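Long-range contacts in enoyl-CoA hydratase (Mycobacterium smegmatis, PDB 3PE8), which probably catalyses the reversible hydration of 2-enoyl-CoA thioesters to 3-hydroxyacyl-CoA, as crotonase-fold enoyl-CoA hydratases do, and binds zinc in this crystal: residues R30-S34 with V65-D71; S39-R43 with P86-D90; I96-N100 with L183-A187; L108-Y113 with W138-L144. One frame throughout, in Å; residues are numbered along the deposited sequence.

Interaction 1. Residues R30-S34 with V65-D71; sequences RNALS and VFCAGLD
This pairing of two loops belongs to the crotonase fold, whose relatives use the equivalent loops around the acyl-CoA site. Arg30 and Asn31 adopt left-handed helical backbone angles (57/34° and 55/32°); Ala32 is extended (-59/143°), Leu33 (-86/84°) centres an inverse gamma turn with a weak Ser34 N to Ala32 O bond (3.1 Å), and Ser34 OG caps helix 35-50 at Leu37 N. Leu33 and Leu70 form a single parallel-type bridge (CA-CA 4.5 Å): Leu33 N donates to Gly69 O (2.8 Å), and Asp71 N weakly to Leu33 O (3.2 Å). Arg30 O accepts from Ala68 N (3.0 Å). Asn31 (chi1 m) directs ND2 to Phe66 O (3.1 Å), weakly to Val65 O (2.9 Å), and to Ala62 O, while OD1 accepts from Arg26 N. Asp71 salt-bridges Arg26 and accepts from Glu74 N. The backbone at Gly69 (112/-164°) demands glycine. By family correspondence, Leu70 N is probably an oxyanion-hole donor. Cys67 SG accepts from Gly69 N (3.6 Å) and lies 3.6 Å from Leu33 CG.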
loop_
_atom_site.group_PDB
_atom_site.type_symbol
_atom_site.label_atom_id
_atom_site.label_comp_id
_atom_site.label_asym_id
_atom_site.label_seq_id
_atom_site.Cartn_x
_atom_site.Cartn_y
_atom_site.Cartn_z
ATOM N N ARG A 30 -23.938 7.243 -31.770
ATOM C CA ARG A 30 -22.509 6.913 -31.562
ATOM C C ARG A 30 -22.296 5.927 -30.409
ATOM O O ARG A 30 -21.258 5.964 -29.730
ATOM C CB ARG A 30 -21.686 8.186 -31.352
ATOM C CG ARG A 30 -21.712 9.092 -32.520
ATOM C CD ARG A 30 -20.938 10.374 -32.212
ATOM N NE ARG A 30 -20.778 11.161 -33.414
ATOM C CZ ARG A 30 -21.572 12.154 -33.793
ATOM N NH1 ARG A 30 -22.608 12.536 -33.041
ATOM N NH2 ARG A 30 -21.313 12.778 -34.944
ATOM N N ASN A 31 -23.251 5.022 -30.243
ATOM C CA ASN A 31 -23.250 4.028 -29.195
ATOM C C ASN A 31 -23.111 4.645 -27.816
ATOM O O ASN A 31 -22.556 4.025 -26.908
ATOM C CB ASN A 31 -22.146 2.983 -29.462
ATOM C CG ASN A 31 -22.419 2.170 -30.710
ATOM O OD1 ASN A 31 -23.590 1.986 -31.091
ATOM N ND2 ASN A 31 -21.351 1.723 -31.377
ATOM N N ALA A 32 -23.637 5.851 -27.652
ATOM C CA ALA A 32 -23.614 6.531 -26.357
ATOM C C ALA A 32 -24.339 5.676 -25.313
ATOM O O ALA A 32 -25.354 4.997 -25.603
ATOM C CB ALA A 32 -24.226 7.940 -26.471
ATOM N N LEU A 33 -23.805 5.702 -24.095
ATOM C CA LEU A 33 -24.306 4.876 -23.001
ATOM C C LEU A 33 -25.456 5.581 -22.283
ATOM O O LEU A 33 -25.276 6.307 -21.282
ATOM C CB LEU A 33 -23.177 4.559 -22.032
ATOM C CG LEU A 33 -21.998 3.849 -22.677
ATOM C CD1 LEU A 33 -20.877 3.715 -21.675
ATOM C CD2 LEU A 33 -22.343 2.492 -23.307
ATOM N N SER A 34 -26.637 5.404 -22.853
ATOM C CA SER A 34 -27.880 5.810 -22.229
ATOM C C SER A 34 -28.081 4.961 -20.995
ATOM O O SER A 34 -27.438 3.925 -20.814
ATOM C CB SER A 34 -29.051 5.608 -23.191
ATOM O OG SER A 34 -29.182 4.246 -23.579
ATOM N N VAL A 65 -18.407 3.837 -34.807
ATOM C CA VAL A 65 -17.859 4.323 -33.540
ATOM C C VAL A 65 -17.909 3.159 -32.550
ATOM O O VAL A 65 -18.843 2.374 -32.583
ATOM C CB VAL A 65 -18.651 5.542 -33.052
ATOM C CG1 VAL A 65 -18.249 5.926 -31.617
ATOM C CG2 VAL A 65 -18.472 6.736 -34.016
ATOM N N PHE A 66 -16.902 2.987 -31.692
ATOM C CA PHE A 66 -16.988 1.987 -30.618
ATOM C C PHE A 66 -17.973 2.481 -29.553
ATOM O O PHE A 66 -19.038 1.870 -29.357
ATOM C CB PHE A 66 -15.615 1.651 -30.008
ATOM C CG PHE A 66 -15.714 0.818 -28.765
ATOM C CD1 PHE A 66 -15.987 -0.541 -28.849
ATOM C CD2 PHE A 66 -15.497 1.369 -27.524
ATOM C CE1 PHE A 66 -16.083 -1.317 -27.718
ATOM C CE2 PHE A 66 -15.543 0.577 -26.372
ATOM C CZ PHE A 66 -15.861 -0.756 -26.470
ATOM N N CYS A 67 -17.671 3.619 -28.933
ATOM C CA CYS A 67 -18.531 4.214 -27.894
ATOM C C CYS A 67 -18.073 5.642 -27.626
ATOM O O CYS A 67 -16.910 5.839 -27.252
ATOM C CB CYS A 67 -18.467 3.391 -26.599
ATOM S SG CYS A 67 -19.506 4.062 -25.297
ATOM N N ALA A 68 -18.980 6.608 -27.832
ATOM C CA ALA A 68 -18.684 8.039 -27.642
ATOM C C ALA A 68 -18.763 8.491 -26.200
ATOM O O ALA A 68 -18.496 9.663 -25.955
ATOM C CB ALA A 68 -19.641 8.894 -28.500
ATOM N N GLY A 69 -19.154 7.604 -25.275
ATOM C CA GLY A 69 -19.236 7.935 -23.837
ATOM C C GLY A 69 -20.667 7.945 -23.324
ATOM O O GLY A 69 -21.575 7.468 -23.970
ATOM N N LEU A 70 -20.851 8.536 -22.152
ATOM C CA LEU A 70 -22.176 8.624 -21.542
ATOM C C LEU A 70 -23.063 9.481 -22.425
ATOM O O LEU A 70 -22.582 10.420 -23.088
ATOM C CB LEU A 70 -22.049 9.210 -20.132
ATOM C CG LEU A 70 -21.968 8.201 -18.987
ATOM C CD1 LEU A 70 -21.009 7.029 -19.196
ATOM C CD2 LEU A 70 -21.622 8.998 -17.680
ATOM N N ASP A 71 -24.359 9.145 -22.481
ATOM C CA ASP A 71 -25.321 9.946 -23.245
ATOM C C ASP A 71 -25.558 11.243 -22.452
ATOM O O ASP A 71 -26.259 11.246 -21.439
ATOM C CB ASP A 71 -26.623 9.152 -23.506
ATOM C CG ASP A 71 -27.482 9.760 -24.625
ATOM O OD1 ASP A 71 -27.798 10.973 -24.515
ATOM O OD2 ASP A 71 -27.843 9.041 -25.608
#

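Interaction 2. Residues S39-R43 with P86-D90; sequences STFFR and PKWPD
Helical residues Ser39-Arg43 present two phenylalanines to an irregular loop, Pro86-Asp90, extended except at Lys87 (-125/-11°), with Phe42 and Trp88 closest in backbone (CA-CA 6.1 Å). The contact buries 249 Å² and is an apolar, aromatic cluster that joins helix 35-50 of the crotonase fold to the loop between strands 56-61 and 95-99. Pro86 stays clear of the helix and packs on Trp222 of the second subunit. Lys87 CB sits 3.5 Å from the centroid of the Phe42 ring and 16° off the ring normal, a CH-pi contact. Trp88 (chi1 t) receives Phe41 (chi1 t) in an offset edge-to-face pair, the Phe41 edge toward the indole face, centroids 5.7 Å apart and planes at 64°; Phe41 CE2 lies 3.7 Å from Trp88 CZ3. Trp88 CB is also 4.1 Å from CE1 of Phe42 (chi1 m). Pro89 CD lies 4.2 Å from Phe42 CD1. The loop thus runs between helices 35-50 and 106-113: Trp88 stacks on Tyr113, Phe42 meets Trp138 edge-to-face, and Phe41 reaches Leu110 and Leu11 of strand 11-16.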
loop_
_atom_site.group_PDB
_atom_site.type_symbol
_atom_site.label_atom_id
_atom_site.label_comp_id
_atom_site.label_asym_id
_atom_site.label_seq_id
_atom_site.Cartn_x
_atom_site.Cartn_y
_atom_site.Cartn_z
ATOM N N SER A 39 -27.701 -0.245 -18.330
ATOM C CA SER A 39 -28.408 -1.306 -17.602
ATOM C C SER A 39 -28.293 -2.636 -18.334
ATOM O O SER A 39 -27.979 -3.684 -17.742
ATOM C CB SER A 39 -29.886 -0.955 -17.472
ATOM O OG SER A 39 -30.596 -1.984 -16.783
ATOM N N THR A 40 -28.602 -2.585 -19.627
ATOM C CA THR A 40 -28.629 -3.777 -20.470
ATOM C C THR A 40 -27.221 -4.386 -20.607
ATOM O O THR A 40 -27.049 -5.610 -20.501
ATOM C CB THR A 40 -29.242 -3.452 -21.860
ATOM O OG1 THR A 40 -30.574 -2.934 -21.679
ATOM C CG2 THR A 40 -29.326 -4.708 -22.729
ATOM N N PHE A 41 -26.234 -3.534 -20.830
ATOM C CA PHE A 41 -24.854 -4.009 -21.010
ATOM C C PHE A 41 -24.302 -4.655 -19.751
ATOM O O PHE A 41 -23.757 -5.775 -19.772
ATOM C CB PHE A 41 -23.960 -2.854 -21.447
ATOM C CG PHE A 41 -22.522 -3.232 -21.592
ATOM C CD1 PHE A 41 -22.103 -4.064 -22.621
ATOM C CD2 PHE A 41 -21.592 -2.812 -20.647
ATOM C CE1 PHE A 41 -20.766 -4.436 -22.722
ATOM C CE2 PHE A 41 -20.255 -3.187 -20.761
ATOM C CZ PHE A 41 -19.866 -4.011 -21.800
ATOM N N PHE A 42 -24.440 -3.962 -18.627
ATOM C CA PHE A 42 -23.905 -4.473 -17.373
ATOM C C PHE A 42 -24.611 -5.755 -16.960
ATOM O O PHE A 42 -23.974 -6.682 -16.447
ATOM C CB PHE A 42 -23.867 -3.395 -16.276
ATOM C CG PHE A 42 -22.887 -2.274 -16.568
ATOM C CD1 PHE A 42 -21.540 -2.558 -16.774
ATOM C CD2 PHE A 42 -23.304 -0.959 -16.696
ATOM C CE1 PHE A 42 -20.634 -1.551 -17.092
ATOM C CE2 PHE A 42 -22.383 0.051 -17.016
ATOM C CZ PHE A 42 -21.046 -0.253 -17.178
ATOM N N ARG A 43 -25.927 -5.842 -17.199
ATOM C CA ARG A 43 -26.657 -7.076 -16.972
ATOM C C ARG A 43 -26.178 -8.213 -17.889
ATOM O O ARG A 43 -26.048 -9.343 -17.460
ATOM C CB ARG A 43 -28.174 -6.857 -17.131
ATOM C CG ARG A 43 -29.007 -8.115 -16.924
ATOM C CD ARG A 43 -30.504 -7.785 -16.880
ATOM N NE ARG A 43 -30.950 -7.323 -18.203
ATOM C CZ ARG A 43 -31.335 -6.085 -18.532
ATOM N NH1 ARG A 43 -31.372 -5.085 -17.639
ATOM N NH2 ARG A 43 -31.698 -5.851 -19.788
ATOM N N PRO A 86 -19.255 3.053 -10.340
ATOM C CA PRO A 86 -18.952 2.022 -11.320
ATOM C C PRO A 86 -19.929 0.845 -11.247
ATOM O O PRO A 86 -20.495 0.571 -10.188
ATOM C CB PRO A 86 -17.509 1.599 -10.974
ATOM C CG PRO A 86 -17.346 1.957 -9.550
ATOM C CD PRO A 86 -18.203 3.146 -9.298
ATOM N N LYS A 87 -20.162 0.237 -12.404
ATOM C CA LYS A 87 -21.133 -0.849 -12.574
ATOM C C LYS A 87 -20.545 -2.133 -13.177
ATOM O O LYS A 87 -21.208 -3.160 -13.183
ATOM C CB LYS A 87 -22.226 -0.382 -13.534
ATOM C CG LYS A 87 -23.029 0.842 -13.055
ATOM C CD LYS A 87 -23.921 0.518 -11.904
ATOM C CE LYS A 87 -24.659 1.782 -11.453
ATOM N NZ LYS A 87 -25.372 1.575 -10.183
ATOM N N TRP A 88 -19.317 -2.100 -13.697
ATOM C CA TRP A 88 -18.785 -3.274 -14.371
ATOM C C TRP A 88 -18.625 -4.358 -13.316
ATOM O O TRP A 88 -17.956 -4.121 -12.306
ATOM C CB TRP A 88 -17.435 -2.943 -15.006
ATOM C CG TRP A 88 -16.860 -4.024 -15.878
ATOM C CD1 TRP A 88 -16.323 -5.220 -15.458
ATOM C CD2 TRP A 88 -16.728 -3.998 -17.286
ATOM N NE1 TRP A 88 -15.865 -5.940 -16.534
ATOM C CE2 TRP A 88 -16.099 -5.203 -17.672
ATOM C CE3 TRP A 88 -17.037 -3.054 -18.276
ATOM C CZ2 TRP A 88 -15.790 -5.482 -19.003
ATOM C CZ3 TRP A 88 -16.744 -3.327 -19.569
ATOM C CH2 TRP A 88 -16.103 -4.525 -19.941
ATOM N N PRO A 89 -19.236 -5.540 -13.532
ATOM C CA PRO A 89 -19.307 -6.583 -12.495
ATOM C C PRO A 89 -18.032 -7.418 -12.343
ATOM O O PRO A 89 -17.167 -7.404 -13.219
ATOM C CB PRO A 89 -20.460 -7.467 -12.994
ATOM C CG PRO A 89 -20.367 -7.356 -14.474
ATOM C CD PRO A 89 -20.014 -5.914 -14.724
ATOM N N ASP A 90 -17.891 -8.093 -11.204
ATOM C CA ASP A 90 -16.798 -9.023 -11.006
ATOM C C ASP A 90 -17.009 -10.213 -11.940
ATOM O O ASP A 90 -18.087 -10.812 -11.970
ATOM C CB ASP A 90 -16.732 -9.509 -9.557
ATOM C CG ASP A 90 -15.528 -10.412 -9.294
ATOM O OD1 ASP A 90 -14.445 -10.164 -9.855
ATOM O OD2 ASP A 90 -15.668 -11.354 -8.482
#

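Interaction 3. Residues I96-N100 with L183-A187; sequences IGAIN and LLTAA
Residues Ile96-Ile99 are an extended strand, with phi between -86° and -105° and psi from 97° at Ala98 to 122° at Ile96 and Gly97, and Asn100 leaves it at -93/-9°. Leu183-Ala187 form the first turn of a regular helix, in which Ala187 N donates to Leu183 O at 3.0 Å. The two segment axes run nearly antiparallel, at 164°, and approach to 8.8 Å; Ala98 and Ala187 have the nearest CA atoms, 6.3 Å apart. This is the sheet-to-helix layer of the crotonase fold: strand 95-99 lies between strands 56-61 and 116-120, bonded through its backbone to both, and helix 183-195 covers one face of that sheet. On the covered face Ala98 points its CB at the helix, 3.9 Å from Leu183 CG, 4.1 Å from Ala187 CB and 4.2 Å from Leu184 CD2, a closeness that its small side chain permits. Ile96 points the same way, with CG2 4.3 Å from Ala187 CB, and continues onto Val190 and Ala191. Leu183, with chi1 t and chi2 p, carries CD2 beyond the strand end to 3.5 Å from Asn100 CB. The amide of Asn100 instead serves the end of strand 56-61 and the loop after it: OD1 accepts from Gly61 N, and ND2 donates to Asp63 OD1 and weakly to Val65 O. Ile99 turns its CA-to-CB bond from the helix, and its side chain packs on Phe66 and Leu117.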
loop_
_atom_site.group_PDB
_atom_site.type_symbol
_atom_site.label_atom_id
_atom_site.label_comp_id
_atom_site.label_asym_id
_atom_site.label_seq_id
_atom_site.Cartn_x
_atom_site.Cartn_y
_atom_site.Cartn_z
ATOM N N ILE A 96 -12.752 -9.550 -24.021
ATOM C CA ILE A 96 -11.922 -9.019 -25.107
ATOM C C ILE A 96 -12.678 -7.838 -25.694
ATOM O O ILE A 96 -13.844 -7.978 -26.083
ATOM C CB ILE A 96 -11.708 -10.036 -26.236
ATOM C CG1 ILE A 96 -10.910 -11.221 -25.739
ATOM C CG2 ILE A 96 -10.975 -9.335 -27.463
ATOM C CD1 ILE A 96 -11.042 -12.483 -26.640
ATOM N N GLY A 97 -12.054 -6.663 -25.694
ATOM C CA GLY A 97 -12.640 -5.500 -26.374
ATOM C C GLY A 97 -12.135 -5.437 -27.785
ATOM O O GLY A 97 -10.897 -5.378 -28.000
ATOM N N ALA A 98 -13.052 -5.454 -28.766
ATOM C CA ALA A 98 -12.703 -5.323 -30.187
ATOM C C ALA A 98 -13.099 -3.913 -30.571
ATOM O O ALA A 98 -14.281 -3.606 -30.814
ATOM C CB ALA A 98 -13.424 -6.381 -31.031
ATOM N N ILE A 99 -12.112 -3.032 -30.543
ATOM C CA ILE A 99 -12.384 -1.585 -30.691
ATOM C C ILE A 99 -12.419 -1.230 -32.163
ATOM O O ILE A 99 -11.370 -1.181 -32.836
ATOM C CB ILE A 99 -11.349 -0.760 -29.959
ATOM C CG1 ILE A 99 -11.102 -1.269 -28.515
ATOM C CG2 ILE A 99 -11.797 0.722 -29.944
ATOM C CD1 ILE A 99 -12.399 -1.368 -27.662
ATOM N N ASN A 100 -13.626 -0.950 -32.659
ATOM C CA ASN A 100 -13.899 -0.790 -34.087
ATOM C C ASN A 100 -13.827 0.648 -34.600
ATOM O O ASN A 100 -13.922 0.876 -35.788
ATOM C CB ASN A 100 -15.278 -1.356 -34.419
ATOM C CG ASN A 100 -16.386 -0.688 -33.616
ATOM O OD1 ASN A 100 -16.434 -0.834 -32.386
ATOM N ND2 ASN A 100 -17.267 0.062 -34.288
ATOM N N LEU A 183 -11.347 -7.227 -37.903
ATOM C CA LEU A 183 -11.379 -6.985 -36.461
ATOM C C LEU A 183 -12.040 -8.138 -35.700
ATOM O O LEU A 183 -11.440 -8.704 -34.781
ATOM C CB LEU A 183 -12.147 -5.689 -36.148
ATOM C CG LEU A 183 -12.335 -5.448 -34.646
ATOM C CD1 LEU A 183 -11.002 -5.357 -33.974
ATOM C CD2 LEU A 183 -13.190 -4.163 -34.406
ATOM N N LEU A 184 -13.276 -8.476 -36.038
ATOM C CA LEU A 184 -13.944 -9.563 -35.310
ATOM C C LEU A 184 -13.344 -10.938 -35.647
ATOM O O LEU A 184 -13.281 -11.782 -34.772
ATOM C CB LEU A 184 -15.456 -9.536 -35.476
ATOM C CG LEU A 184 -16.225 -8.583 -34.509
ATOM C CD1 LEU A 184 -16.283 -9.128 -33.044
ATOM C CD2 LEU A 184 -15.703 -7.204 -34.481
ATOM N N THR A 185 -12.840 -11.135 -36.864
ATOM C CA THR A 185 -12.008 -12.303 -37.166
ATOM C C THR A 185 -10.867 -12.449 -36.150
ATOM O O THR A 185 -10.630 -13.531 -35.576
ATOM C CB THR A 185 -11.439 -12.187 -38.597
ATOM O OG1 THR A 185 -12.516 -12.069 -39.501
ATOM C CG2 THR A 185 -10.592 -13.449 -38.958
ATOM N N ALA A 186 -10.124 -11.369 -35.918
ATOM C CA ALA A 186 -9.029 -11.410 -34.994
ATOM C C ALA A 186 -9.429 -11.673 -33.572
ATOM O O ALA A 186 -8.723 -12.392 -32.825
ATOM C CB ALA A 186 -8.199 -10.081 -35.060
ATOM N N ALA A 187 -10.507 -11.014 -33.145
ATOM C CA ALA A 187 -11.017 -11.210 -31.788
ATOM C C ALA A 187 -11.458 -12.659 -31.580
ATOM O O ALA A 187 -11.185 -13.239 -30.520
ATOM C CB ALA A 187 -12.123 -10.266 -31.492
#

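Interaction 4. Residues L108-Y113 with W138-L144; sequences LELALY and WGLSVRL. With ZN (zinc ion), chain C.
The contact carries one half of the zinc site. Glu109 (chi1 m, chi2 t) splits its carboxylate: OE2 lies 2.0 Å from the zinc, which His129 and waters 3 and 4 also bind, while OE1 accepts from Trp138 N (3.0 Å) and Leu140 N (3.1 Å). Gly139, between those donors, is the N-cap of the second helix; its backbone (88/5°) calls for glycine, and a CB would clash with Arg143 NH1. The helical segments 108-113 and 140-144 cross at 49°, with axes 9.8 Å apart, and Glu109 CA is 5.5 Å from Leu140 CA. Leucines fill the interface: Leu108 CD2 meets Leu140 CD1 at 4.0 Å, and Leu112 CD1 meets Leu144 CB at 4.1 Å. Beyond them Tyr113 CD1 lies over one face of the Arg143 guanidinium. Water 1 joins Glu109 O (3.0 Å), Trp138 O (2.7 Å) and Arg143 NH1 (3.0 Å); water 2 joins Arg143 NH1 (3.0 Å) to Tyr113 OH (2.6 Å). Tyr209 of the third subunit packs on Leu140 and Leu144. By family correspondence, Glu109 and His129 probably occupy the places of the two catalytic glutamates of the classical crotonase active site.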
loop_
_atom_site.group_PDB
_atom_site.type_symbol
_atom_site.label_atom_id
_atom_site.label_comp_id
_atom_site.label_asym_id
_atom_site.label_seq_id
_atom_site.Cartn_x
_atom_site.Cartn_y
_atom_site.Cartn_z
ATOM N N LEU A 108 -13.913 5.150 -23.531
ATOM C CA LEU A 108 -12.521 4.789 -23.245
ATOM C C LEU A 108 -12.460 4.048 -21.902
ATOM O O LEU A 108 -11.749 3.049 -21.785
ATOM C CB LEU A 108 -11.612 6.030 -23.247
ATOM C CG LEU A 108 -10.161 5.879 -22.815
ATOM C CD1 LEU A 108 -9.450 4.776 -23.616
ATOM C CD2 LEU A 108 -9.436 7.265 -22.967
ATOM N N GLU A 109 -13.258 4.490 -20.920
ATOM C CA GLU A 109 -13.339 3.757 -19.645
ATOM C C GLU A 109 -13.882 2.332 -19.863
ATOM O O GLU A 109 -13.343 1.387 -19.291
ATOM C CB GLU A 109 -14.184 4.518 -18.631
ATOM C CG GLU A 109 -13.410 5.748 -18.090
ATOM C CD GLU A 109 -14.213 6.707 -17.241
ATOM O OE1 GLU A 109 -13.822 6.929 -16.075
ATOM O OE2 GLU A 109 -15.201 7.243 -17.777
ATOM N N LEU A 110 -14.876 2.168 -20.735
ATOM C CA LEU A 110 -15.328 0.796 -21.073
ATOM C C LEU A 110 -14.196 -0.039 -21.657
ATOM O O LEU A 110 -13.971 -1.189 -21.257
ATOM C CB LEU A 110 -16.524 0.791 -22.025
ATOM C CG LEU A 110 -17.930 1.001 -21.551
ATOM C CD1 LEU A 110 -18.860 0.571 -22.714
ATOM C CD2 LEU A 110 -18.302 0.238 -20.269
ATOM N N ALA A 111 -13.425 0.543 -22.576
ATOM C CA ALA A 111 -12.302 -0.171 -23.163
ATOM C C ALA A 111 -11.281 -0.560 -22.110
ATOM O O ALA A 111 -10.737 -1.651 -22.147
ATOM C CB ALA A 111 -11.650 0.668 -24.303
ATOM N N LEU A 112 -10.997 0.363 -21.183
ATOM C CA LEU A 112 -10.029 0.166 -20.106
ATOM C C LEU A 112 -10.433 -0.951 -19.120
ATOM O O LEU A 112 -9.567 -1.484 -18.441
ATOM C CB LEU A 112 -9.773 1.490 -19.367
ATOM C CG LEU A 112 -8.989 2.523 -20.172
ATOM C CD1 LEU A 112 -9.083 3.927 -19.485
ATOM C CD2 LEU A 112 -7.526 2.147 -20.367
ATOM N N TYR A 113 -11.720 -1.250 -19.003
ATOM C CA TYR A 113 -12.178 -2.364 -18.181
ATOM C C TYR A 113 -11.883 -3.732 -18.798
ATOM O O TYR A 113 -11.837 -4.731 -18.088
ATOM C CB TYR A 113 -13.696 -2.319 -17.966
ATOM C CG TYR A 113 -14.201 -1.411 -16.886
ATOM C CD1 TYR A 113 -13.917 -1.636 -15.574
ATOM C CD2 TYR A 113 -14.998 -0.335 -17.206
ATOM C CE1 TYR A 113 -14.407 -0.823 -14.569
ATOM C CE2 TYR A 113 -15.502 0.497 -16.212
ATOM C CZ TYR A 113 -15.195 0.260 -14.905
ATOM O OH TYR A 113 -15.708 1.101 -13.928
ATOM N N TRP A 138 -15.309 6.221 -13.610
ATOM C CA TRP A 138 -15.240 4.820 -14.009
ATOM C C TRP A 138 -13.804 4.395 -14.268
ATOM O O TRP A 138 -13.523 3.522 -15.098
ATOM C CB TRP A 138 -16.062 4.560 -15.270
ATOM C CG TRP A 138 -17.540 4.420 -15.088
ATOM C CD1 TRP A 138 -18.277 4.624 -13.954
ATOM C CD2 TRP A 138 -18.488 4.067 -16.117
ATOM N NE1 TRP A 138 -19.622 4.402 -14.205
ATOM C CE2 TRP A 138 -19.772 4.077 -15.529
ATOM C CE3 TRP A 138 -18.367 3.754 -17.481
ATOM C CZ2 TRP A 138 -20.924 3.768 -16.249
ATOM C CZ3 TRP A 138 -19.507 3.463 -18.193
ATOM C CH2 TRP A 138 -20.771 3.476 -17.581
ATOM N N GLY A 139 -12.900 4.990 -13.522
ATOM C CA GLY A 139 -11.517 4.553 -13.495
ATOM C C GLY A 139 -10.547 5.115 -14.510
ATOM O O GLY A 139 -9.372 4.706 -14.494
ATOM N N LEU A 140 -10.973 6.061 -15.334
ATOM C CA LEU A 140 -10.048 6.581 -16.339
ATOM C C LEU A 140 -8.732 7.047 -15.715
ATOM O O LEU A 140 -7.650 6.799 -16.249
ATOM C CB LEU A 140 -10.681 7.695 -17.142
ATOM C CG LEU A 140 -9.944 8.106 -18.423
ATOM C CD1 LEU A 140 -10.910 8.527 -19.473
ATOM C CD2 LEU A 140 -8.970 9.248 -18.015
ATOM N N SER A 141 -8.787 7.786 -14.606
ATOM C CA SER A 141 -7.579 8.412 -14.072
ATOM C C SER A 141 -6.621 7.413 -13.400
ATOM O O SER A 141 -5.454 7.729 -13.147
ATOM C CB SER A 141 -7.929 9.581 -13.145
ATOM O OG SER A 141 -8.653 9.195 -12.003
ATOM N N VAL A 142 -7.117 6.208 -13.164
ATOM C CA VAL A 142 -6.313 5.114 -12.642
ATOM C C VAL A 142 -5.824 4.211 -13.780
ATOM O O VAL A 142 -4.631 3.922 -13.892
ATOM C CB VAL A 142 -7.093 4.291 -11.627
ATOM C CG1 VAL A 142 -6.241 3.137 -11.078
ATOM C CG2 VAL A 142 -7.564 5.264 -10.498
ATOM N N ARG A 143 -6.764 3.776 -14.621
ATOM C CA ARG A 143 -6.426 2.787 -15.633
ATOM C C ARG A 143 -5.740 3.348 -16.875
ATOM O O ARG A 143 -5.011 2.606 -17.538
ATOM C CB ARG A 143 -7.648 1.962 -16.033
ATOM C CG ARG A 143 -8.279 1.202 -14.882
ATOM C CD ARG A 143 -9.279 0.116 -15.328
ATOM N NE ARG A 143 -9.782 -0.527 -14.126
ATOM C CZ ARG A 143 -10.854 -0.140 -13.433
ATOM N NH1 ARG A 143 -11.675 0.800 -13.891
ATOM N NH2 ARG A 143 -11.116 -0.730 -12.262
ATOM N N LEU A 144 -5.971 4.600 -17.219
ATOM C CA LEU A 144 -5.293 5.165 -18.413
ATOM C C LEU A 144 -3.795 5.237 -18.190
ATOM O O LEU A 144 -3.036 4.672 -18.979
ATOM C CB LEU A 144 -5.937 6.450 -18.896
ATOM C CG LEU A 144 -5.415 6.938 -20.245
ATOM C CD1 LEU A 144 -5.651 5.937 -21.397
ATOM C CD2 LEU A 144 -6.010 8.305 -20.532
HETATM ZN ZN ZN C . -16.255 8.932 -17.341
HETATM O O HOH W 1 -11.984 1.864 -16.645
HETATM O O HOH W 2 -13.957 1.420 -12.004
HETATM O O HOH W 3 -17.766 9.437 -18.926
HETATM O O HOH W 4 -17.068 8.949 -15.640
#

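Overall arrangement
Along the chain, interactions 1 and 2 alternate their segments, so the loop and helix of 30-50 are tied twice to the region after strand 56-61; interaction 3 follows and encloses interaction 4 in sequence. Centres lie 14 to 20 Å apart. Helix 35-50 begins just after the loop of interaction 1 and carries interaction 2, and both meet Trp138 of interaction 4: Leu33 CD1 is 3.8 Å from Trp138 CZ3, and Phe42 CZ is 3.8 Å from Trp138 CH2. Interaction 3 joins strand 95-99 to helix 183-195 and touches interaction 1 through Asn100 and Phe66. Interaction 4 supplies the zinc ligand Glu109, and the Leu70 side chain of interaction 1 lies about 5 Å from the zinc, consistent with a crotonase active-site pocket.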